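Local coordinates for protein beta-N-acetylhexosaminidase (Thermotoga neapolitana, PDB 5BZA) that probably hydrolyses terminal non-reducing N-acetyl-D-hexosamine residues from N-acetyl-beta-D-hexosaminides, as a thermostable family 3 glycoside hydrolase, at residues B[455-458]-B[459-462]; B[419-422]-B[423-427]; B[23-26]-B[27-30]; B[257-260]-B[261-265]. All coordinates share one frame; numbering follows the deposited sequence.

Overall arrangement
All four contacts are local, and they follow one another along the chain; none encloses or crosses another. Interaction 3 comes first. It ends helix 18-27 and turns the chain into strand 31-34 of the parallel sheet of the N-terminal TIM-barrel-type domain. Interaction 4 starts helix 258-268 in the same domain, and its centre lies about 20 Å from that of interaction 3. The chain then enters the C-terminal domain. Interaction 2 closes the turn between helix 411-418 and strand 425-429. Interaction 1 lies on helix 452-463, which packs on the mixed sheet of that domain, where L462 touches I426 of interaction 2. Interactions 2 and 4 are far apart, their centres about 57 Å from each other.

Interaction 1. Residues B[455-458]-B[459-462]; sequences VYKS and FQHL
K457 and Q460 both send CG to the side opposite their own carbonyl carbon, with chi1 -76° and -83°. K457 then bends at chi2 and runs on extended. Its ammonium group reaches the amide of Q460 one turn along, and the two side chains lie side by side. K457 NZ donates to Q460 OE1 at 2.8 Å, tilted slightly from the plane of the amide. The lysine also forms salt bridges to D47 and E330. The two carboxylates would probably keep the lysine charged. The other end of the Q460 amide lies by the ring of Y456, with NE2 3.5 Å from CE1. The amide and the ring are turned about 50° apart. The phenol oxygen of Y456 bonds to D47, so this aspartate holds both Y456 and K457.

V455 CG1 lies 3.4 Å from F459 CE2, and the two side chains point the same way. V455 O sits over one face of the F459 ring, toward its rim. This oxygen is gripped twice by side chain and backbone: S458 OG donates to it at 2.8 Å in the carbonyl plane, and F459 N at 2.9 Å nearly in line with C=O. The buried serine hydroxyl is thus turned back onto its own helix. F459 also meets F378 edge-to-face. These are i to i+3 and i to i+4 contacts of an alpha helix packed on helix 364-377 and the sheet of the C-terminal domain. The same helix carries H461, a zinc-binding residue whose side chain lies about 3 Å from a bound cadmium ion.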
ATOM      1  N   VAL B 455      17.338 -10.363   3.004  1.00 13.35           N
ATOM      2  CA  VAL B 455      17.636 -11.618   3.666  1.00 14.32           C
ATOM      3  C   VAL B 455      17.310 -12.814   2.747  1.00 13.28           C
ATOM      4  O   VAL B 455      18.142 -13.697   2.524  1.00 14.07           O
ATOM      5  CB  VAL B 455      16.851 -11.683   4.968  1.00 16.09           C
ATOM      6  CG1 VAL B 455      17.061 -13.011   5.677  1.00 16.31           C
ATOM      7  CG2 VAL B 455      17.248 -10.513   5.832  1.00 14.51           C
ATOM      8  N   TYR B 456      16.113 -12.774   2.153  1.00 14.04           N
ATOM      9  CA  TYR B 456      15.647 -13.771   1.174  1.00 12.38           C
ATOM     10  C   TYR B 456      16.693 -13.901   0.075  1.00 14.09           C
ATOM     11  O   TYR B 456      17.167 -15.010  -0.249  1.00 12.76           O
ATOM     12  CB  TYR B 456      14.284 -13.318   0.619  1.00 11.74           C
ATOM     13  CG  TYR B 456      13.684 -14.081  -0.538  1.00 11.81           C
ATOM     14  CD1 TYR B 456      14.121 -13.874  -1.848  1.00 14.66           C
ATOM     15  CD2 TYR B 456      12.624 -14.958  -0.327  1.00 13.14           C
ATOM     16  CE1 TYR B 456      13.539 -14.555  -2.919  1.00 15.45           C
ATOM     17  CE2 TYR B 456      12.020 -15.641  -1.389  1.00 15.49           C
ATOM     18  CZ  TYR B 456      12.475 -15.427  -2.683  1.00 18.80           C
ATOM     19  OH  TYR B 456      11.878 -16.095  -3.722  1.00 14.89           O
ATOM     20  N   LYS B 457      17.126 -12.761  -0.452  1.00 15.00           N
ATOM     21  CA  LYS B 457      18.107 -12.806  -1.525  1.00 16.18           C
ATOM     22  C   LYS B 457      19.464 -13.328  -1.034  1.00 18.67           C
ATOM     23  O   LYS B 457      20.187 -13.998  -1.783  1.00 17.92           O
ATOM     24  CB  LYS B 457      18.281 -11.428  -2.161  1.00 15.39           C
ATOM     25  CG  LYS B 457      17.142 -11.055  -3.085  1.00 14.18           C
ATOM     26  CD  LYS B 457      17.028 -12.063  -4.238  1.00 17.31           C
ATOM     27  CE  LYS B 457      15.730 -11.914  -5.016  1.00 12.59           C
ATOM     28  NZ  LYS B 457      15.702 -12.792  -6.213  1.00 15.20           N
ATOM     29  N   SER B 458      19.796 -13.068   0.232  1.00 17.73           N
ATOM     30  CA  SER B 458      21.085 -13.537   0.761  1.00 18.29           C
ATOM     31  C   SER B 458      21.047 -15.070   0.867  1.00 20.37           C
ATOM     32  O   SER B 458      22.042 -15.733   0.528  1.00 17.05           O
ATOM     33  CB  SER B 458      21.425 -12.852   2.095  1.00 15.77           C
ATOM     34  OG  SER B 458      20.856 -13.486   3.229  1.00 15.74           O
ATOM     35  N   PHE B 459      19.898 -15.638   1.258  1.00 16.19           N
ATOM     36  CA  PHE B 459      19.795 -17.098   1.302  1.00 13.18           C
ATOM     37  C   PHE B 459      19.905 -17.665  -0.111  1.00 17.21           C
ATOM     38  O   PHE B 459      20.582 -18.688  -0.341  1.00 18.68           O
ATOM     39  CB  PHE B 459      18.503 -17.556   1.985  1.00 10.16           C
ATOM     40  CG  PHE B 459      18.407 -17.140   3.418  1.00 11.48           C
ATOM     41  CD1 PHE B 459      19.544 -17.106   4.223  1.00 12.24           C
ATOM     42  CD2 PHE B 459      17.200 -16.758   3.963  1.00 11.87           C
ATOM     43  CE1 PHE B 459      19.470 -16.710   5.531  1.00 14.44           C
ATOM     44  CE2 PHE B 459      17.111 -16.365   5.290  1.00 11.12           C
ATOM     45  CZ  PHE B 459      18.248 -16.344   6.078  1.00 12.71           C
ATOM     46  N   GLN B 460      19.257 -17.001  -1.063  1.00 20.32           N
ATOM     47  CA  GLN B 460      19.331 -17.458  -2.457  1.00 22.44           C
ATOM     48  C   GLN B 460      20.759 -17.485  -2.980  1.00 22.78           C
ATOM     49  O   GLN B 460      21.195 -18.456  -3.639  1.00 21.95           O
ATOM     50  CB  GLN B 460      18.490 -16.568  -3.369  1.00 23.56           C
ATOM     51  CG  GLN B 460      17.006 -16.918  -3.421  1.00 22.90           C
ATOM     52  CD  GLN B 460      16.280 -16.190  -4.545  1.00 25.28           C
ATOM     53  OE1 GLN B 460      16.668 -15.085  -4.934  1.00 27.68           O
ATOM     54  NE2 GLN B 460      15.215 -16.815  -5.078  1.00 26.11           N
ATOM     55  N   HIS B 461      21.491 -16.423  -2.664  1.00 21.64           N
ATOM     56  CA  HIS B 461      22.860 -16.266  -3.137  1.00 26.04           C
ATOM     57  C   HIS B 461      23.753 -17.295  -2.485  1.00 25.17           C
ATOM     58  O   HIS B 461      24.614 -17.888  -3.122  1.00 22.31           O
ATOM     59  CB  HIS B 461      23.366 -14.849  -2.872  1.00 28.26           C
ATOM     60  CG  HIS B 461      23.219 -13.949  -4.060  1.00 38.61           C
ATOM     61  ND1 HIS B 461      24.107 -13.960  -5.116  1.00 44.53           N
ATOM     62  CD2 HIS B 461      22.282 -13.022  -4.369  1.00 34.60           C
ATOM     63  CE1 HIS B 461      23.705 -13.102  -6.036  1.00 42.56           C
ATOM     64  NE2 HIS B 461      22.605 -12.511  -5.603  1.00 43.17           N
ATOM     65  N   LEU B 462      23.502 -17.507  -1.204  1.00 19.03           N
ATOM     66  CA  LEU B 462      24.226 -18.474  -0.419  1.00 19.65           C
ATOM     67  C   LEU B 462      24.132 -19.833  -1.055  1.00 22.96           C
ATOM     68  O   LEU B 462      25.160 -20.469  -1.312  1.00 25.75           O
ATOM     69  CB  LEU B 462      23.666 -18.514   0.997  1.00 20.42           C
ATOM     70  CG  LEU B 462      24.426 -19.323   2.037  1.00 24.11           C
ATOM     71  CD1 LEU B 462      25.855 -18.782   2.106  1.00 22.86           C
ATOM     72  CD2 LEU B 462      23.746 -19.199   3.399  1.00 20.48           C
TER

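Interaction 2. Residues B[419-422]-B[423-427]; sequences SLPS and DRTIY
P421 O accepts two hydrogen bonds, which reach it from opposite faces of its carbonyl plane. R424 N donates at 3.1 Å with a nearly straight N-H...O angle of 168°. T425 OG1 donates at 2.8 Å. Neither donor lies in the plane. The T425 hydroxyl is put there by a chi1 of -62°, which sets OG1 beside its own backbone N. The R424 bond closes a type I beta turn from P421 to R424, and this turn leads into strand 425-429 of the C-terminal sheet. A water bridges the same corner, donating to S422 O and to T425 O.

P421 sets its CB-CG side against one face of the R424 guanidinium, with CB 3.5 Å above the plane, over the centre. R424 NE also forms a salt bridge to D396, a second hold on the group. An alanine at R424 would keep the backbone bond of the turn, but it is likely to leave P421 CB without the guanidinium face and D396 without its charged mate. On the inner side L420 CB lies 3.6 Å from T425 OG1 and 3.7 Å from Y427 OH. That phenol oxygen is bonded to H417 O. T425 CG2 lies over one face of the Y427 ring, toward its rim.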
ATOM      1  N   SER B 419      33.519 -15.549  19.237  1.00 26.53           N
ATOM      2  CA  SER B 419      33.574 -16.827  19.963  1.00 27.07           C
ATOM      3  C   SER B 419      32.893 -17.979  19.227  1.00 28.24           C
ATOM      4  O   SER B 419      33.204 -19.150  19.482  1.00 29.88           O
ATOM      5  CB  SER B 419      32.914 -16.709  21.344  1.00 33.45           C
ATOM      6  OG  SER B 419      33.297 -15.531  22.029  1.00 35.63           O
ATOM      7  N   LEU B 420      31.935 -17.665  18.350  1.00 27.73           N
ATOM      8  CA  LEU B 420      31.204 -18.715  17.646  1.00 24.93           C
ATOM      9  C   LEU B 420      32.171 -19.541  16.766  1.00 23.29           C
ATOM     10  O   LEU B 420      33.185 -19.033  16.268  1.00 23.35           O
ATOM     11  CB  LEU B 420      30.066 -18.107  16.805  1.00 23.00           C
ATOM     12  CG  LEU B 420      29.034 -17.308  17.619  1.00 21.90           C
ATOM     13  CD1 LEU B 420      28.049 -16.574  16.714  1.00 18.11           C
ATOM     14  CD2 LEU B 420      28.321 -18.160  18.675  1.00 23.01           C
ATOM     15  N   PRO B 421      31.891 -20.836  16.618  1.00 22.08           N
ATOM     16  CA  PRO B 421      32.770 -21.731  15.856  1.00 22.84           C
ATOM     17  C   PRO B 421      32.931 -21.276  14.417  1.00 21.90           C
ATOM     18  O   PRO B 421      31.989 -21.335  13.612  1.00 24.44           O
ATOM     19  CB  PRO B 421      32.058 -23.085  15.933  1.00 21.27           C
ATOM     20  CG  PRO B 421      30.674 -22.789  16.387  1.00 28.86           C
ATOM     21  CD  PRO B 421      30.736 -21.540  17.203  1.00 26.15           C
ATOM     22  N   SER B 422      34.123 -20.821  14.090  1.00 19.16           N
ATOM     23  CA  SER B 422      34.411 -20.310  12.764  1.00 23.55           C
ATOM     24  C   SER B 422      34.149 -21.315  11.639  1.00 20.54           C
ATOM     25  O   SER B 422      33.901 -20.944  10.494  1.00 21.84           O
ATOM     26  CB  SER B 422      35.884 -19.868  12.719  1.00 24.13           C
ATOM     27  OG  SER B 422      36.371 -19.850  11.386  1.00 27.17           O
ATOM     28  N   ASP B 423      34.195 -22.589  11.960  1.00 22.58           N
ATOM     29  CA  ASP B 423      34.066 -23.598  10.927  1.00 27.11           C
ATOM     30  C   ASP B 423      32.603 -23.762  10.424  1.00 26.64           C
ATOM     31  O   ASP B 423      32.336 -24.263   9.326  1.00 20.60           O
ATOM     32  CB  ASP B 423      34.604 -24.912  11.458  1.00 25.92           C
ATOM     33  CG  ASP B 423      35.452 -25.625  10.439  1.00 40.98           C
ATOM     34  OD1 ASP B 423      36.192 -24.926   9.711  1.00 45.75           O
ATOM     35  OD2 ASP B 423      35.380 -26.874  10.355  1.00 50.14           O
ATOM     36  N   ARG B 424      31.649 -23.313  11.223  1.00 24.16           N
ATOM     37  CA  ARG B 424      30.280 -23.636  10.895  1.00 21.17           C
ATOM     38  C   ARG B 424      29.362 -22.459  11.258  1.00 21.99           C
ATOM     39  O   ARG B 424      28.153 -22.627  11.534  1.00 23.91           O
ATOM     40  CB  ARG B 424      29.891 -24.937  11.591  1.00 20.38           C
ATOM     41  CG  ARG B 424      30.211 -24.976  13.067  1.00 26.66           C
ATOM     42  CD  ARG B 424      30.027 -26.369  13.663  1.00 29.11           C
ATOM     43  NE  ARG B 424      30.325 -26.358  15.094  1.00 31.55           N
ATOM     44  CZ  ARG B 424      31.535 -26.531  15.616  1.00 32.33           C
ATOM     45  NH1 ARG B 424      32.568 -26.767  14.815  1.00 30.95           N
ATOM     46  NH2 ARG B 424      31.694 -26.477  16.937  1.00 35.04           N
ATOM     47  N   THR B 425      29.934 -21.253  11.222  1.00 19.22           N
ATOM     48  CA  THR B 425      29.136 -20.062  11.484  1.00 17.76           C
ATOM     49  C   THR B 425      29.206 -19.188  10.252  1.00 20.78           C
ATOM     50  O   THR B 425      30.263 -19.041   9.644  1.00 21.54           O
ATOM     51  CB  THR B 425      29.600 -19.272  12.703  1.00 18.79           C
ATOM     52  OG1 THR B 425      29.475 -20.093  13.861  1.00 19.13           O
ATOM     53  CG2 THR B 425      28.744 -18.013  12.887  1.00 15.79           C
ATOM     54  N   ILE B 426      28.051 -18.664   9.847  1.00 23.38           N
ATOM     55  CA  ILE B 426      27.989 -17.702   8.757  1.00 20.35           C
ATOM     56  C   ILE B 426      27.501 -16.407   9.348  1.00 19.97           C
ATOM     57  O   ILE B 426      26.471 -16.380  10.052  1.00 15.86           O
ATOM     58  CB  ILE B 426      27.070 -18.171   7.622  1.00 17.60           C
ATOM     59  CG1 ILE B 426      27.507 -19.561   7.150  1.00 18.28           C
ATOM     60  CG2 ILE B 426      27.140 -17.207   6.447  1.00 19.53           C
ATOM     61  CD1 ILE B 426      26.752 -20.062   5.938  1.00 18.54           C
ATOM     62  N   TYR B 427      28.267 -15.346   9.076  1.00 18.25           N
ATOM     63  CA  TYR B 427      27.965 -14.027   9.589  1.00 15.61           C
ATOM     64  C   TYR B 427      27.200 -13.254   8.540  1.00 18.29           C
ATOM     65  O   TYR B 427      27.695 -13.027   7.419  1.00 17.67           O
ATOM     66  CB  TYR B 427      29.245 -13.269   9.985  1.00 18.77           C
ATOM     67  CG  TYR B 427      29.908 -13.913  11.164  1.00 18.07           C
ATOM     68  CD1 TYR B 427      29.475 -13.620  12.453  1.00 19.27           C
ATOM     69  CD2 TYR B 427      30.941 -14.835  10.999  1.00 19.54           C
ATOM     70  CE1 TYR B 427      30.028 -14.227  13.540  1.00 19.21           C
ATOM     71  CE2 TYR B 427      31.530 -15.456  12.107  1.00 18.00           C
ATOM     72  CZ  TYR B 427      31.065 -15.143  13.366  1.00 20.57           C
ATOM     73  OH  TYR B 427      31.628 -15.727  14.479  1.00 19.46           O
TER
HETATM   74  O   HOH W   1      33.005 -18.228   9.740  1.00 16.79           O

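Interaction 3. Residues B[23-26]-B[27-30]; sequences VIQK and YRPA
The Y27 ring carries the aliphatic chain of K26 on one face and V23 O at its edge. K26 CG sits 4.0 Å from the centroid of the Y27 ring and 15° off the ring normal, a CH-pi contact. The lysine chain is extended, with CG trans to its backbone N (chi1 -175°). It therefore runs alongside the tyrosine, and K26 CD comes within 3.6 Å of Y27 CZ. V23 CG1 touches the ring at CD2, 3.8 Å away. Y285 meets the same ring edge-to-face, and L281 and P282 of helix 281-293 also pack on it.

The R28 guanidinium lies with one face over the Q25 backbone. Q25 CA is 3.8 Å above its plane, over the centre. Q25 O also comes close over a face, but its angle to the arginine N-H groups is poor. The amide end of Q25 turns to N55 instead.

Helix 18-27 ends here. R28 has positive phi (51°), and R28 N still donates to I24 O at 2.9 Å. P29, which has no N-H to give, puts CD 3.6 Å from I24 O. K26 lends its carbon chain, while the positive charge of R28, close to Q25 O, would probably suit the carbonyl end of the helix.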
ATOM      1  N   VAL B  23       6.633 -24.565 -13.801  1.00 14.52           N
ATOM      2  CA  VAL B  23       5.355 -24.616 -14.535  1.00 16.68           C
ATOM      3  C   VAL B  23       5.254 -23.448 -15.491  1.00 18.08           C
ATOM      4  O   VAL B  23       4.927 -23.636 -16.658  1.00 17.49           O
ATOM      5  CB  VAL B  23       4.136 -24.608 -13.612  1.00 16.64           C
ATOM      6  CG1 VAL B  23       2.848 -24.439 -14.423  1.00 15.94           C
ATOM      7  CG2 VAL B  23       4.109 -25.860 -12.802  1.00 16.71           C
ATOM      8  N   ILE B  24       5.588 -22.250 -15.000  1.00 16.85           N
ATOM      9  CA  ILE B  24       5.483 -21.053 -15.833  1.00 18.09           C
ATOM     10  C   ILE B  24       6.380 -21.186 -17.049  1.00 18.34           C
ATOM     11  O   ILE B  24       5.968 -20.886 -18.179  1.00 17.15           O
ATOM     12  CB  ILE B  24       5.857 -19.786 -15.058  1.00 13.95           C
ATOM     13  CG1 ILE B  24       4.760 -19.430 -14.066  1.00 16.27           C
ATOM     14  CG2 ILE B  24       5.987 -18.612 -15.980  1.00 12.70           C
ATOM     15  CD1 ILE B  24       5.106 -18.221 -13.181  1.00 13.49           C
ATOM     16  N   GLN B  25       7.595 -21.686 -16.832  1.00 19.38           N
ATOM     17  CA  GLN B  25       8.562 -21.791 -17.932  1.00 21.75           C
ATOM     18  C   GLN B  25       8.232 -22.929 -18.886  1.00 16.57           C
ATOM     19  O   GLN B  25       8.464 -22.832 -20.088  1.00 16.24           O
ATOM     20  CB  GLN B  25       9.988 -21.927 -17.395  1.00 20.66           C
ATOM     21  CG  GLN B  25      10.531 -20.600 -16.915  1.00 22.86           C
ATOM     22  CD  GLN B  25      11.980 -20.650 -16.421  1.00 24.41           C
ATOM     23  OE1 GLN B  25      12.413 -21.608 -15.775  1.00 26.08           O
ATOM     24  NE2 GLN B  25      12.727 -19.607 -16.730  1.00 20.63           N
ATOM     25  N   LYS B  26       7.702 -24.018 -18.360  1.00 19.88           N
ATOM     26  CA  LYS B  26       7.300 -25.126 -19.212  1.00 19.80           C
ATOM     27  C   LYS B  26       6.062 -24.811 -20.066  1.00 20.32           C
ATOM     28  O   LYS B  26       6.072 -25.077 -21.262  1.00 20.50           O
ATOM     29  CB  LYS B  26       7.042 -26.388 -18.392  1.00 21.58           C
ATOM     30  CG  LYS B  26       6.740 -27.611 -19.292  1.00 20.06           C
ATOM     31  CD  LYS B  26       6.602 -28.893 -18.476  1.00 21.16           C
ATOM     32  CE  LYS B  26       6.390 -30.083 -19.404  1.00 25.16           C
ATOM     33  NZ  LYS B  26       6.398 -31.387 -18.681  1.00 34.96           N
ATOM     34  N   TYR B  27       5.009 -24.244 -19.467  1.00 17.38           N
ATOM     35  CA  TYR B  27       3.734 -24.091 -20.184  1.00 19.53           C
ATOM     36  C   TYR B  27       3.432 -22.709 -20.735  1.00 18.18           C
ATOM     37  O   TYR B  27       2.545 -22.570 -21.579  1.00 18.53           O
ATOM     38  CB  TYR B  27       2.590 -24.530 -19.277  1.00 18.54           C
ATOM     39  CG  TYR B  27       2.707 -25.979 -18.902  1.00 17.05           C
ATOM     40  CD1 TYR B  27       2.303 -26.982 -19.773  1.00 17.12           C
ATOM     41  CD2 TYR B  27       3.316 -26.355 -17.704  1.00 18.99           C
ATOM     42  CE1 TYR B  27       2.433 -28.333 -19.414  1.00 16.02           C
ATOM     43  CE2 TYR B  27       3.443 -27.684 -17.346  1.00 17.20           C
ATOM     44  CZ  TYR B  27       3.003 -28.662 -18.196  1.00 16.97           C
ATOM     45  OH  TYR B  27       3.157 -29.983 -17.815  1.00 21.26           O
ATOM     46  N   ARG B  28       4.151 -21.702 -20.253  1.00 15.82           N
ATOM     47  CA  ARG B  28       3.954 -20.308 -20.673  1.00 17.10           C
ATOM     48  C   ARG B  28       2.449 -19.897 -20.570  1.00 16.70           C
ATOM     49  O   ARG B  28       1.845 -19.454 -21.561  1.00 17.51           O
ATOM     50  CB  ARG B  28       4.436 -20.110 -22.121  1.00 17.87           C
ATOM     51  CG  ARG B  28       5.870 -20.567 -22.432  1.00 20.18           C
ATOM     52  CD  ARG B  28       6.934 -19.861 -21.614  1.00 27.86           C
ATOM     53  NE  ARG B  28       8.239 -20.526 -21.761  1.00 37.15           N
ATOM     54  CZ  ARG B  28       9.379 -20.099 -21.212  1.00 34.73           C
ATOM     55  NH1 ARG B  28       9.385 -18.981 -20.492  1.00 32.91           N
ATOM     56  NH2 ARG B  28      10.508 -20.788 -21.387  1.00 32.06           N
ATOM     57  N   PRO B  29       1.843 -20.013 -19.373  1.00 14.63           N
ATOM     58  CA  PRO B  29       0.482 -19.479 -19.282  1.00 15.14           C
ATOM     59  C   PRO B  29       0.504 -18.002 -19.558  1.00 14.05           C
ATOM     60  O   PRO B  29       1.450 -17.341 -19.101  1.00 17.80           O
ATOM     61  CB  PRO B  29       0.080 -19.742 -17.831  1.00 13.62           C
ATOM     62  CG  PRO B  29       1.413 -19.828 -17.096  1.00 16.77           C
ATOM     63  CD  PRO B  29       2.360 -20.447 -18.067  1.00 15.59           C
ATOM     64  N   ALA B  30      -0.514 -17.480 -20.231  1.00 11.80           N
ATOM     65  CA  ALA B  30      -0.520 -16.075 -20.573  1.00 12.88           C
ATOM     66  C   ALA B  30      -0.981 -15.240 -19.384  1.00 10.83           C
ATOM     67  O   ALA B  30      -0.645 -14.043 -19.293  1.00 10.11           O
ATOM     68  CB  ALA B  30      -1.422 -15.826 -21.785  1.00 13.60           C
TER

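Interaction 4. Residues B[257-260]-B[261-265]; sequences SVEE and AVRFF
E259 and R263 cross obliquely one turn apart, with the carboxylate and guanidinium planes about 68° from each other. E259 OE1 lies in the guanidinium plane at its edge, but the salt bridge to R263 NH2 is long, at 3.7 Å. The other oxygen, E259 OE2, forms a salt bridge to K290 of helix 281-293. R263 bends at chi3 (-28°), which folds its guanidinium back over the helix. R263 NH2 then lies 3.7 Å from E260 CG, and R263 NH1 lies over one face of the F264 ring, toward its rim.

E260 turns the other way, back to the start of the helix. Its carboxylate stands nearly at right angles to the R263 guanidinium. E260 OE1 accepts from S257 N at 2.6 Å on its anti side. In return S257 OG accepts from E260 N at 2.9 Å. A leucine at E260 would probably leave S257 N without this acceptor and the first turn less firmly closed.

The first backbone bond of the helix runs from A261 N to S257 O at 2.7 Å. V262 packs inward on L288 and I273. S257 is the N-cap, and S257 and E260 together form a capping box at the start of helix 258-268, in the TIM-barrel-type domain.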
ATOM      1  N   SER B 257     -16.105 -33.475 -15.686  1.00 19.00           N
ATOM      2  CA  SER B 257     -14.729 -33.901 -15.675  1.00 18.28           C
ATOM      3  C   SER B 257     -13.905 -32.730 -16.173  1.00 21.04           C
ATOM      4  O   SER B 257     -14.459 -31.819 -16.827  1.00 23.00           O
ATOM      5  CB  SER B 257     -14.525 -35.125 -16.569  1.00 21.93           C
ATOM      6  OG  SER B 257     -14.566 -34.776 -17.953  1.00 23.49           O
ATOM      7  N   VAL B 258     -12.608 -32.737 -15.854  1.00 19.38           N
ATOM      8  CA  VAL B 258     -11.683 -31.738 -16.368  1.00 17.44           C
ATOM      9  C   VAL B 258     -11.822 -31.677 -17.889  1.00 22.86           C
ATOM     10  O   VAL B 258     -11.908 -30.596 -18.496  1.00 20.76           O
ATOM     11  CB  VAL B 258     -10.174 -32.056 -16.026  1.00 16.12           C
ATOM     12  CG1 VAL B 258      -9.250 -31.156 -16.838  1.00 18.11           C
ATOM     13  CG2 VAL B 258      -9.880 -31.919 -14.522  1.00 12.83           C
ATOM     14  N   GLU B 259     -11.860 -32.855 -18.497  1.00 22.11           N
ATOM     15  CA  GLU B 259     -11.913 -32.952 -19.945  1.00 24.33           C
ATOM     16  C   GLU B 259     -13.233 -32.284 -20.431  1.00 24.42           C
ATOM     17  O   GLU B 259     -13.253 -31.547 -21.433  1.00 26.35           O
ATOM     18  CB  GLU B 259     -11.835 -34.427 -20.363  1.00 27.63           C
ATOM     19  CG  GLU B 259     -11.682 -34.679 -21.855  1.00 33.42           C
ATOM     20  CD  GLU B 259     -12.202 -36.055 -22.288  1.00 46.54           C
ATOM     21  OE1 GLU B 259     -13.378 -36.393 -21.948  1.00 46.19           O
ATOM     22  OE2 GLU B 259     -11.408 -36.817 -22.907  1.00 50.10           O
ATOM     23  N   GLU B 260     -14.320 -32.512 -19.692  1.00 22.64           N
ATOM     24  CA  GLU B 260     -15.621 -31.922 -20.029  1.00 23.09           C
ATOM     25  C   GLU B 260     -15.577 -30.380 -19.860  1.00 22.95           C
ATOM     26  O   GLU B 260     -16.007 -29.622 -20.747  1.00 19.14           O
ATOM     27  CB  GLU B 260     -16.735 -32.541 -19.163  1.00 23.65           C
ATOM     28  CG  GLU B 260     -17.223 -33.960 -19.572  1.00 21.72           C
ATOM     29  CD  GLU B 260     -18.116 -34.585 -18.484  1.00 24.16           C
ATOM     30  OE1 GLU B 260     -17.980 -34.135 -17.326  1.00 22.01           O
ATOM     31  OE2 GLU B 260     -18.950 -35.503 -18.748  1.00 24.43           O
ATOM     32  N   ALA B 261     -15.056 -29.920 -18.723  1.00 21.91           N
ATOM     33  CA  ALA B 261     -14.918 -28.478 -18.467  1.00 18.74           C
ATOM     34  C   ALA B 261     -14.147 -27.775 -19.580  1.00 19.24           C
ATOM     35  O   ALA B 261     -14.587 -26.747 -20.121  1.00 17.02           O
ATOM     36  CB  ALA B 261     -14.242 -28.245 -17.134  1.00 13.63           C
ATOM     37  N   VAL B 262     -13.003 -28.343 -19.942  1.00 15.39           N
ATOM     38  CA  VAL B 262     -12.191 -27.774 -21.010  1.00 18.06           C
ATOM     39  C   VAL B 262     -12.923 -27.749 -22.354  1.00 20.36           C
ATOM     40  O   VAL B 262     -12.968 -26.680 -23.026  1.00 18.44           O
ATOM     41  CB  VAL B 262     -10.858 -28.513 -21.120  1.00 18.65           C
ATOM     42  CG1 VAL B 262     -10.078 -28.054 -22.338  1.00 15.17           C
ATOM     43  CG2 VAL B 262     -10.048 -28.248 -19.842  1.00 18.29           C
ATOM     44  N   ARG B 263     -13.480 -28.913 -22.741  1.00 22.24           N
ATOM     45  CA  ARG B 263     -14.191 -29.062 -24.020  1.00 23.00           C
ATOM     46  C   ARG B 263     -15.354 -28.096 -24.095  1.00 20.86           C
ATOM     47  O   ARG B 263     -15.484 -27.335 -25.045  1.00 20.63           O
ATOM     48  CB  ARG B 263     -14.762 -30.479 -24.225  1.00 32.00           C
ATOM     49  CG  ARG B 263     -15.255 -30.713 -25.683  1.00 28.37           C
ATOM     50  CD  ARG B 263     -16.127 -31.983 -25.891  1.00 35.25           C
ATOM     51  NE  ARG B 263     -15.814 -33.041 -24.934  1.00 42.06           N
ATOM     52  CZ  ARG B 263     -16.572 -33.342 -23.877  1.00 41.87           C
ATOM     53  NH1 ARG B 263     -17.733 -32.697 -23.649  1.00 30.48           N
ATOM     54  NH2 ARG B 263     -16.176 -34.310 -23.054  1.00 39.53           N
ATOM     55  N   PHE B 264     -16.220 -28.156 -23.091  1.00 17.69           N
ATOM     56  CA  PHE B 264     -17.422 -27.340 -23.120  1.00 21.18           C
ATOM     57  C   PHE B 264     -17.025 -25.852 -23.162  1.00 19.45           C
ATOM     58  O   PHE B 264     -17.530 -25.104 -23.998  1.00 15.85           O
ATOM     59  CB  PHE B 264     -18.321 -27.618 -21.916  1.00 14.87           C
ATOM     60  CG  PHE B 264     -19.182 -28.864 -22.048  1.00 21.80           C
ATOM     61  CD1 PHE B 264     -19.766 -29.191 -23.257  1.00 20.10           C
ATOM     62  CD2 PHE B 264     -19.396 -29.704 -20.941  1.00 19.34           C
ATOM     63  CE1 PHE B 264     -20.573 -30.330 -23.371  1.00 20.22           C
ATOM     64  CE2 PHE B 264     -20.175 -30.844 -21.039  1.00 20.05           C
ATOM     65  CZ  PHE B 264     -20.787 -31.161 -22.263  1.00 18.61           C
ATOM     66  N   PHE B 265     -16.120 -25.430 -22.275  1.00 15.53           N
ATOM     67  CA  PHE B 265     -15.784 -24.013 -22.221  1.00 15.28           C
ATOM     68  C   PHE B 265     -15.242 -23.510 -23.561  1.00 15.06           C
ATOM     69  O   PHE B 265     -15.685 -22.476 -24.070  1.00 13.62           O
ATOM     70  CB  PHE B 265     -14.776 -23.750 -21.105  1.00 13.93           C
ATOM     71  CG  PHE B 265     -14.250 -22.343 -21.077  1.00 13.46           C
ATOM     72  CD1 PHE B 265     -15.001 -21.309 -20.534  1.00  9.30           C
ATOM     73  CD2 PHE B 265     -12.999 -22.050 -21.615  1.00 13.78           C
ATOM     74  CE1 PHE B 265     -14.489 -20.004 -20.510  1.00 12.17           C
ATOM     75  CE2 PHE B 265     -12.488 -20.745 -21.584  1.00 11.80           C
ATOM     76  CZ  PHE B 265     -13.230 -19.729 -21.031  1.00 11.26           C
TER